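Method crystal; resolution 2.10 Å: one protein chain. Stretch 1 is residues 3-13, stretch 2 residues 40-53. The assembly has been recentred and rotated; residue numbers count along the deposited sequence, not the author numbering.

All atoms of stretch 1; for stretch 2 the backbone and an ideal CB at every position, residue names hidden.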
ATOM      1  N   ILE B   3     -23.461   3.935  10.259  1.00 21.45           N
ATOM      2  CA  ILE B   3     -23.011   3.507   8.926  1.00 21.47           C
ATOM      3  C   ILE B   3     -23.044   4.711   7.985  1.00 21.47           C
ATOM      4  O   ILE B   3     -24.115   5.221   7.661  1.00 20.97           O
ATOM      5  CB  ILE B   3     -23.876   2.367   8.319  1.00 21.62           C
ATOM      6  CG1 ILE B   3     -24.011   1.203   9.304  1.00 21.96           C
ATOM      7  CG2 ILE B   3     -23.259   1.859   7.006  1.00 21.37           C
ATOM      8  CD1 ILE B   3     -24.635  -0.063   8.701  1.00 21.95           C
ATOM      9  N   LEU B   4     -21.865   5.156   7.547  1.00 21.10           N
ATOM     10  CA  LEU B   4     -21.764   6.293   6.628  1.00 20.67           C
ATOM     11  C   LEU B   4     -21.845   5.804   5.182  1.00 20.04           C
ATOM     12  O   LEU B   4     -21.003   5.031   4.737  1.00 19.69           O
ATOM     13  CB  LEU B   4     -20.445   7.048   6.840  1.00 20.57           C
ATOM     14  CG  LEU B   4     -20.294   7.824   8.139  1.00 21.33           C
ATOM     15  CD1 LEU B   4     -18.898   8.452   8.232  1.00 21.74           C
ATOM     16  CD2 LEU B   4     -21.378   8.897   8.233  1.00 22.06           C
ATOM     17  N   LYS B   5     -22.851   6.270   4.456  1.00 19.52           N
ATOM     18  CA  LYS B   5     -22.993   5.951   3.040  1.00 20.00           C
ATOM     19  C   LYS B   5     -21.841   6.504   2.190  1.00 19.90           C
ATOM     20  O   LYS B   5     -21.146   7.445   2.598  1.00 18.74           O
ATOM     21  CB  LYS B   5     -24.310   6.480   2.513  1.00 19.67           C
ATOM     22  CG  LYS B   5     -25.509   5.793   3.111  1.00 20.49           C
ATOM     23  CD  LYS B   5     -26.808   6.428   2.646  1.00 20.62           C
ATOM     24  CE  LYS B   5     -27.981   5.775   3.326  1.00 20.95           C
ATOM     25  NZ  LYS B   5     -29.265   6.112   2.641  1.00 22.56           N
ATOM     26  N   VAL B   6     -21.669   5.928   1.001  1.00 19.92           N
ATOM     27  CA  VAL B   6     -20.584   6.339   0.092  1.00 19.96           C
ATOM     28  C   VAL B   6     -20.530   7.863  -0.049  1.00 20.07           C
ATOM     29  O   VAL B   6     -19.470   8.485   0.130  1.00 20.07           O
ATOM     30  CB  VAL B   6     -20.695   5.672  -1.301  1.00 19.87           C
ATOM     31  CG1 VAL B   6     -19.596   6.183  -2.235  1.00 19.73           C
ATOM     32  CG2 VAL B   6     -20.616   4.151  -1.169  1.00 19.77           C
ATOM     33  N   ALA B   7     -21.682   8.460  -0.316  1.00 19.83           N
ATOM     34  CA  ALA B   7     -21.773   9.901  -0.495  1.00 19.88           C
ATOM     35  C   ALA B   7     -21.390  10.664   0.772  1.00 19.71           C
ATOM     36  O   ALA B   7     -20.828  11.759   0.696  1.00 19.23           O
ATOM     37  CB  ALA B   7     -23.181  10.286  -0.937  1.00 19.94           C
ATOM     38  N   GLU B   8     -21.700  10.089   1.931  1.00 19.69           N
ATOM     39  CA  GLU B   8     -21.426  10.746   3.203  1.00 19.61           C
ATOM     40  C   GLU B   8     -19.936  10.775   3.551  1.00 19.32           C
ATOM     41  O   GLU B   8     -19.504  11.689   4.255  1.00 18.86           O
ATOM     42  CB  GLU B   8     -22.266  10.133   4.327  1.00 19.61           C
ATOM     43  CG  GLU B   8     -23.737  10.545   4.230  1.00 19.74           C
ATOM     44  CD  GLU B   8     -24.687   9.666   5.033  1.00 20.62           C
ATOM     45  OE1 GLU B   8     -25.899   9.978   5.049  1.00 22.14           O
ATOM     46  OE2 GLU B   8     -24.248   8.667   5.639  1.00 20.36           O
ATOM     47  N   TRP B   9     -19.158   9.799   3.072  1.00 19.02           N
ATOM     48  CA  TRP B   9     -17.698   9.889   3.212  1.00 19.36           C
ATOM     49  C   TRP B   9     -17.001  10.479   1.974  1.00 19.44           C
ATOM     50  O   TRP B   9     -15.773  10.501   1.878  1.00 19.77           O
ATOM     51  CB  TRP B   9     -17.052   8.564   3.669  1.00 19.15           C
ATOM     52  CG  TRP B   9     -17.345   7.309   2.924  1.00 19.16           C
ATOM     53  CD1 TRP B   9     -18.228   6.337   3.289  1.00 18.99           C
ATOM     54  CD2 TRP B   9     -16.668   6.814   1.756  1.00 18.97           C
ATOM     55  NE1 TRP B   9     -18.174   5.289   2.409  1.00 18.11           N
ATOM     56  CE2 TRP B   9     -17.233   5.563   1.449  1.00 19.62           C
ATOM     57  CE3 TRP B   9     -15.665   7.323   0.922  1.00 19.03           C
ATOM     58  CZ2 TRP B   9     -16.821   4.810   0.350  1.00 19.43           C
ATOM     59  CZ3 TRP B   9     -15.256   6.575  -0.166  1.00 19.02           C
ATOM     60  CH2 TRP B   9     -15.835   5.341  -0.450  1.00 19.46           C
ATOM     61  N   GLY B  10     -17.785  11.008   1.050  1.00 19.63           N
ATOM     62  CA  GLY B  10     -17.226  11.713  -0.097  1.00 19.77           C
ATOM     63  C   GLY B  10     -16.735  10.830  -1.228  1.00 19.67           C
ATOM     64  O   GLY B  10     -15.950  11.277  -2.055  1.00 19.66           O
ATOM     65  N   GLY B  11     -17.222   9.593  -1.294  1.00 19.88           N
ATOM     66  CA  GLY B  11     -16.778   8.640  -2.312  1.00 20.11           C
ATOM     67  C   GLY B  11     -17.549   8.729  -3.621  1.00 20.55           C
ATOM     68  O   GLY B  11     -18.594   9.377  -3.705  1.00 20.48           O
ATOM     69  N   ARG B  12     -17.028   8.053  -4.636  1.00 20.84           N
ATOM     70  CA  ARG B  12     -17.653   7.997  -5.961  1.00 21.01           C
ATOM     71  C   ARG B  12     -18.661   6.877  -6.070  1.00 20.68           C
ATOM     72  O   ARG B  12     -18.535   5.875  -5.382  1.00 20.69           O
ATOM     73  CB  ARG B  12     -16.602   7.683  -7.008  1.00 20.91           C
ATOM     74  CG  ARG B  12     -15.556   8.711  -7.171  1.00 21.81           C
ATOM     75  CD  ARG B  12     -14.652   8.283  -8.312  1.00 22.93           C
ATOM     76  NE  ARG B  12     -13.385   7.807  -7.812  1.00 24.55           N
ATOM     77  CZ  ARG B  12     -12.477   7.157  -8.527  1.00 24.41           C
ATOM     78  NH1 ARG B  12     -12.695   6.826  -9.797  1.00 23.56           N
ATOM     79  NH2 ARG B  12     -11.350   6.806  -7.934  1.00 24.23           N
ATOM     80  N   PRO B  13     -19.629   7.013  -6.992  1.00 20.61           N
ATOM     81  CA  PRO B  13     -20.497   5.883  -7.279  1.00 20.48           C
ATOM     82  C   PRO B  13     -19.797   4.855  -8.148  1.00 20.27           C
ATOM     83  O   PRO B  13     -18.718   5.131  -8.692  1.00 20.28           O
ATOM     84  CB  PRO B  13     -21.669   6.517  -8.028  1.00 20.41           C
ATOM     85  CG  PRO B  13     -21.110   7.727  -8.650  1.00 20.77           C
ATOM     86  CD  PRO B  13     -19.975   8.198  -7.792  1.00 20.67           C
ATOM     87  N   UNK B  40     -10.698   9.172  13.603  1.00 19.40           N
ATOM     88  CA  UNK B  40     -11.688  10.234  13.486  1.00 19.28           C
ATOM     89  C   UNK B  40     -12.386  10.158  12.139  1.00 19.07           C
ATOM     90  O   UNK B  40     -11.850   9.593  11.199  1.00 18.17           O
ATOM     91  CB  UNK B  40     -11.035  11.605  13.672  1.00 19.28           C
ATOM     92  N   UNK B  41     -13.567  10.768  12.032  1.00 19.63           N
ATOM     93  CA  UNK B  41     -14.318  10.739  10.765  1.00 19.64           C
ATOM     94  C   UNK B  41     -13.497  11.322   9.587  1.00 19.76           C
ATOM     95  O   UNK B  41     -13.452  10.753   8.491  1.00 19.57           O
ATOM     96  CB  UNK B  41     -15.624  11.520  10.922  1.00 19.64           C
ATOM     97  N   UNK B  42     -12.839  12.449   9.835  1.00 20.08           N
ATOM     98  CA  UNK B  42     -11.989  13.092   8.837  1.00 20.28           C
ATOM     99  C   UNK B  42     -10.846  12.179   8.331  1.00 19.82           C
ATOM    100  O   UNK B  42     -10.618  12.045   7.120  1.00 18.78           O
ATOM    101  CB  UNK B  42     -11.399  14.374   9.428  1.00 20.28           C
ATOM    102  N   UNK B  43     -10.108  11.584   9.256  1.00 19.77           N
ATOM    103  CA  UNK B  43      -8.968  10.758   8.857  1.00 20.24           C
ATOM    104  C   UNK B  43      -9.463   9.467   8.205  1.00 20.32           C
ATOM    105  O   UNK B  43      -8.939   9.089   7.165  1.00 20.21           O
ATOM    106  CB  UNK B  43      -8.079  10.443  10.062  1.00 20.24           C
ATOM    107  N   UNK B  44     -10.491   8.817   8.775  1.00 20.24           N
ATOM    108  CA  UNK B  44     -10.983   7.547   8.219  1.00 20.11           C
ATOM    109  C   UNK B  44     -11.610   7.736   6.843  1.00 19.72           C
ATOM    110  O   UNK B  44     -11.472   6.872   5.979  1.00 19.95           O
ATOM    111  CB  UNK B  44     -12.004   6.914   9.166  1.00 20.11           C
ATOM    112  N   UNK B  45     -12.275   8.869   6.633  1.00 19.42           N
ATOM    113  CA  UNK B  45     -12.850   9.185   5.330  1.00 19.12           C
ATOM    114  C   UNK B  45     -11.733   9.329   4.308  1.00 18.96           C
ATOM    115  O   UNK B  45     -11.849   8.857   3.180  1.00 18.84           O
ATOM    116  CB  UNK B  45     -13.691  10.461   5.396  1.00 19.12           C
ATOM    117  N   UNK B  46     -10.633   9.951   4.728  1.00 18.42           N
ATOM    118  CA  UNK B  46      -9.462  10.096   3.886  1.00 18.54           C
ATOM    119  C   UNK B  46      -8.922   8.735   3.478  1.00 18.47           C
ATOM    120  O   UNK B  46      -8.649   8.510   2.312  1.00 19.03           O
ATOM    121  CB  UNK B  46      -8.381  10.905   4.606  1.00 18.54           C
ATOM    122  N   UNK B  47      -8.807   7.822   4.443  1.00 18.30           N
ATOM    123  CA  UNK B  47      -8.289   6.465   4.194  1.00 18.68           C
ATOM    124  C   UNK B  47      -9.138   5.678   3.233  1.00 18.45           C
ATOM    125  O   UNK B  47      -8.610   4.906   2.438  1.00 18.86           O
ATOM    126  CB  UNK B  47      -8.179   5.690   5.509  1.00 18.68           C
ATOM    127  N   UNK B  48     -10.456   5.850   3.321  1.00 19.07           N
ATOM    128  CA  UNK B  48     -11.384   5.074   2.508  1.00 19.20           C
ATOM    129  C   UNK B  48     -11.421   5.598   1.073  1.00 19.19           C
ATOM    130  O   UNK B  48     -11.554   4.818   0.131  1.00 17.87           O
ATOM    131  CB  UNK B  48     -12.785   5.108   3.121  1.00 19.20           C
ATOM    132  N   UNK B  49     -11.311   6.914   0.920  1.00 19.51           N
ATOM    133  CA  UNK B  49     -11.134   7.497  -0.412  1.00 20.28           C
ATOM    134  C   UNK B  49      -9.908   6.957  -1.156  1.00 20.39           C
ATOM    135  O   UNK B  49      -9.993   6.645  -2.339  1.00 20.46           O
ATOM    136  CB  UNK B  49     -11.023   9.018  -0.292  1.00 20.28           C
ATOM    137  N   UNK B  50      -8.777   6.856  -0.465  1.00 20.39           N
ATOM    138  CA  UNK B  50      -7.561   6.318  -1.071  1.00 20.50           C
ATOM    139  C   UNK B  50      -7.769   4.856  -1.454  1.00 20.33           C
ATOM    140  O   UNK B  50      -7.385   4.448  -2.540  1.00 20.87           O
ATOM    141  CB  UNK B  50      -6.373   6.457  -0.116  1.00 20.50           C
ATOM    142  N   UNK B  51      -8.382   4.072  -0.568  1.00 20.36           N
ATOM    143  CA  UNK B  51      -8.732   2.685  -0.883  1.00 20.07           C
ATOM    144  C   UNK B  51      -9.610   2.607  -2.137  1.00 20.06           C
ATOM    145  O   UNK B  51      -9.355   1.765  -3.007  1.00 20.02           O
ATOM    146  CB  UNK B  51      -9.451   2.038   0.302  1.00 20.07           C
ATOM    147  N   UNK B  52     -10.615   3.484  -2.245  1.00 20.24           N
ATOM    148  CA  UNK B  52     -11.510   3.470  -3.419  1.00 20.59           C
ATOM    149  C   UNK B  52     -10.753   3.749  -4.720  1.00 21.14           C
ATOM    150  O   UNK B  52     -10.973   3.084  -5.739  1.00 21.17           O
ATOM    151  CB  UNK B  52     -12.625   4.503  -3.244  1.00 20.59           C
ATOM    152  N   UNK B  53      -9.839   4.714  -4.666  1.00 21.37           N
ATOM    153  CA  UNK B  53      -8.978   5.034  -5.800  1.00 21.31           C
ATOM    154  C   UNK B  53      -8.076   3.860  -6.196  1.00 20.87           C
ATOM    155  O   UNK B  53      -7.911   3.538  -7.369  1.00 20.82           O
ATOM    156  CB  UNK B  53      -8.120   6.257  -5.470  1.00 21.31           C
TER

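Position 40 lies just before the first turn of the helix, with extended backbone angles (-153/160) and no atom of stretch 1 near its CB. A short polar side chain able to cap the helix would suit it: serine, threonine, aspartate or asparagine. It is Ser40, whose OG accepts from the backbone N of position 43 at 3.3 Å.

At position 41 the CB points sideways, 5.2 Å from Leu4 CD1. Farther along stretch 1 lies the carbonyl oxygen of Glu8, too distant for a short side chain. A long donor, lysine or arginine, could reach it, while a shorter apolar residue could rest against Leu4. The residue is Arg41, nearly fully extended (t, t, t). Its NH2 donates to Glu8 O at 3.0 Å, at the guanidinium edge, and Leu4 CD2 lies over one face of the group, 3.6 Å from NH1.

Positions 42, 43 and 44 have helical angles and nothing of stretch 1 within 5.5 Å of CB, so stretch 1 sets little preference there. They are Glu42, Val43 and Cys44, the last bonded covalently to a group elsewhere in the structure.

The CB of position 45 lies 4.1 Å from Trp9 O. Such proximity favours a small residue: alanine, serine or perhaps cysteine. Ser45 fits, its OG 3.8 Å from Trp9 CB. The hydroxyl donates to Arg41 O within the helix (OG to O, 2.7 Å) and accepts from a water, 2.7 Å from OG, that also donates to Glu8 O and accepts from Arg41 NE.

Position 46 points away and position 47 is out of reach; either could carry many side chains. They are Ala46 and Arg47.

Position 48 points toward stretch 1, its CB 4.2 Å from Trp9 CE3. The indole offers a broad apolar surface, suited to valine, isoleucine, leucine or alanine. Val48, in the t rotamer, sets CG1 over one face of the six-membered ring, 3.4 Å from the centroid and 8° off the normal, a CH-pi contact.

At position 49 the CB points sideways, 4.9 Å from Trp9 CZ3, with the carbonyl oxygens of Trp9 and Gly10 beyond. A medium-sized polar residue that can donate is plausible. Asn49 occupies it, its side chain reaching the edge of the indole and these carbonyls; the orientation of its amide remains open.

Positions 50 and 51 lie beyond reach of stretch 1 and hold Val50 and Val51.

Position 52 points toward stretch 1, its CB 4.3 Å from Trp9 CH2. Beyond lie the backbone N and O of Arg12, a donor and an acceptor together. Glutamine matches both, although glutamate could accept and lysine donate. Gln52, extended through chi2, takes a bond from Arg12 N to OE1 at 2.8 Å and returns one from NE2 to Arg12 O at 2.9 Å.

Position 53 points sideways, its CB 4.1 Å from Arg12 NH2. Small or polar residues would suit; Ser53 packs its CA at the guanidinium edge, 3.6 Å from Arg12 NH2.

Stretch 2 (40-53) SREVCSARVNVVQS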
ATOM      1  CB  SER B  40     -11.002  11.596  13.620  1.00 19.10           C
ATOM      2  OG  SER B  40     -10.114  11.833  12.535  1.00 18.05           O
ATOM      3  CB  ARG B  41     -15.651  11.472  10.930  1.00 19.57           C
ATOM      4  CG  ARG B  41     -16.494  11.410   9.688  1.00 19.77           C
ATOM      5  CD  ARG B  41     -17.887  11.939   9.877  1.00 19.23           C
ATOM      6  NE  ARG B  41     -18.505  12.069   8.564  1.00 19.07           N
ATOM      7  CZ  ARG B  41     -19.807  12.225   8.317  1.00 18.10           C
ATOM      8  NH1 ARG B  41     -20.698  12.285   9.292  1.00 17.91           N
ATOM      9  NH2 ARG B  41     -20.212  12.311   7.054  1.00 17.73           N
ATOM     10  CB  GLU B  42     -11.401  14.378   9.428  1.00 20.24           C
ATOM     11  CG  GLU B  42     -10.405  15.057   8.509  1.00 21.11           C
ATOM     12  CD  GLU B  42     -10.044  16.470   8.935  1.00 21.90           C
ATOM     13  OE1 GLU B  42      -9.512  16.645  10.060  1.00 25.20           O
ATOM     14  OE2 GLU B  42     -10.264  17.401   8.123  1.00 24.74           O
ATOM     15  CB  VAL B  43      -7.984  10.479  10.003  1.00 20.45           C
ATOM     16  CG1 VAL B  43      -6.821   9.593   9.514  1.00 21.17           C
ATOM     17  CG2 VAL B  43      -7.409  11.779  10.530  1.00 20.35           C
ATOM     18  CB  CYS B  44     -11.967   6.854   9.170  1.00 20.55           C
ATOM     19  SG  CYS B  44     -11.187   6.272  10.713  1.00 23.66           S
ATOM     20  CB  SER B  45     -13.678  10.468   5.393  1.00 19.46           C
ATOM     21  OG  SER B  45     -14.809  10.330   6.250  1.00 19.19           O
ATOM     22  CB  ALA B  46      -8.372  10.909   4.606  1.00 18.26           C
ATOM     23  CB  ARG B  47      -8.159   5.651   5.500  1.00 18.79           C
ATOM     24  CG  ARG B  47      -7.267   6.282   6.542  1.00 19.06           C
ATOM     25  CD  ARG B  47      -5.807   6.027   6.316  1.00 19.66           C
ATOM     26  NE  ARG B  47      -5.052   6.476   7.472  1.00 19.37           N
ATOM     27  CZ  ARG B  47      -4.512   7.682   7.616  1.00 20.24           C
ATOM     28  NH1 ARG B  47      -4.592   8.579   6.653  1.00 21.44           N
ATOM     29  NH2 ARG B  47      -3.866   7.987   8.735  1.00 20.56           N
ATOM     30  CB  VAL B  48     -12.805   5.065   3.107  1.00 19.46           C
ATOM     31  CG1 VAL B  48     -13.759   4.310   2.196  1.00 19.58           C
ATOM     32  CG2 VAL B  48     -12.792   4.438   4.511  1.00 19.70           C
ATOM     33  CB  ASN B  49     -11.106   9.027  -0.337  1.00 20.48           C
ATOM     34  CG  ASN B  49     -12.509   9.615  -0.252  1.00 21.99           C
ATOM     35  OD1 ASN B  49     -12.904  10.200   0.763  1.00 24.85           O
ATOM     36  ND2 ASN B  49     -13.282   9.423  -1.308  1.00 22.37           N
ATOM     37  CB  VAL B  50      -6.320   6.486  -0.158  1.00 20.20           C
ATOM     38  CG1 VAL B  50      -5.097   5.859  -0.795  1.00 21.70           C
ATOM     39  CG2 VAL B  50      -6.044   7.968   0.094  1.00 21.10           C
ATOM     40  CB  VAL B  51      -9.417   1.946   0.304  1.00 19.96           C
ATOM     41  CG1 VAL B  51      -9.992   0.570  -0.142  1.00 19.19           C
ATOM     42  CG2 VAL B  51      -8.427   1.754   1.475  1.00 19.85           C
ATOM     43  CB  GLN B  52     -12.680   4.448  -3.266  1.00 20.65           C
ATOM     44  CG  GLN B  52     -13.622   4.407  -4.484  1.00 20.14           C
ATOM     45  CD  GLN B  52     -14.874   5.214  -4.313  1.00 19.98           C
ATOM     46  OE1 GLN B  52     -14.820   6.392  -3.950  1.00 19.03           O
ATOM     47  NE2 GLN B  52     -16.021   4.610  -4.639  1.00 18.96           N
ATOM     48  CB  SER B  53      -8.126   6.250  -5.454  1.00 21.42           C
ATOM     49  OG  SER B  53      -7.414   6.648  -6.608  1.00 25.86           O
TER
HETATM   50  O   HOH W   1     -16.798  12.104   5.953  1.00 30.77           O
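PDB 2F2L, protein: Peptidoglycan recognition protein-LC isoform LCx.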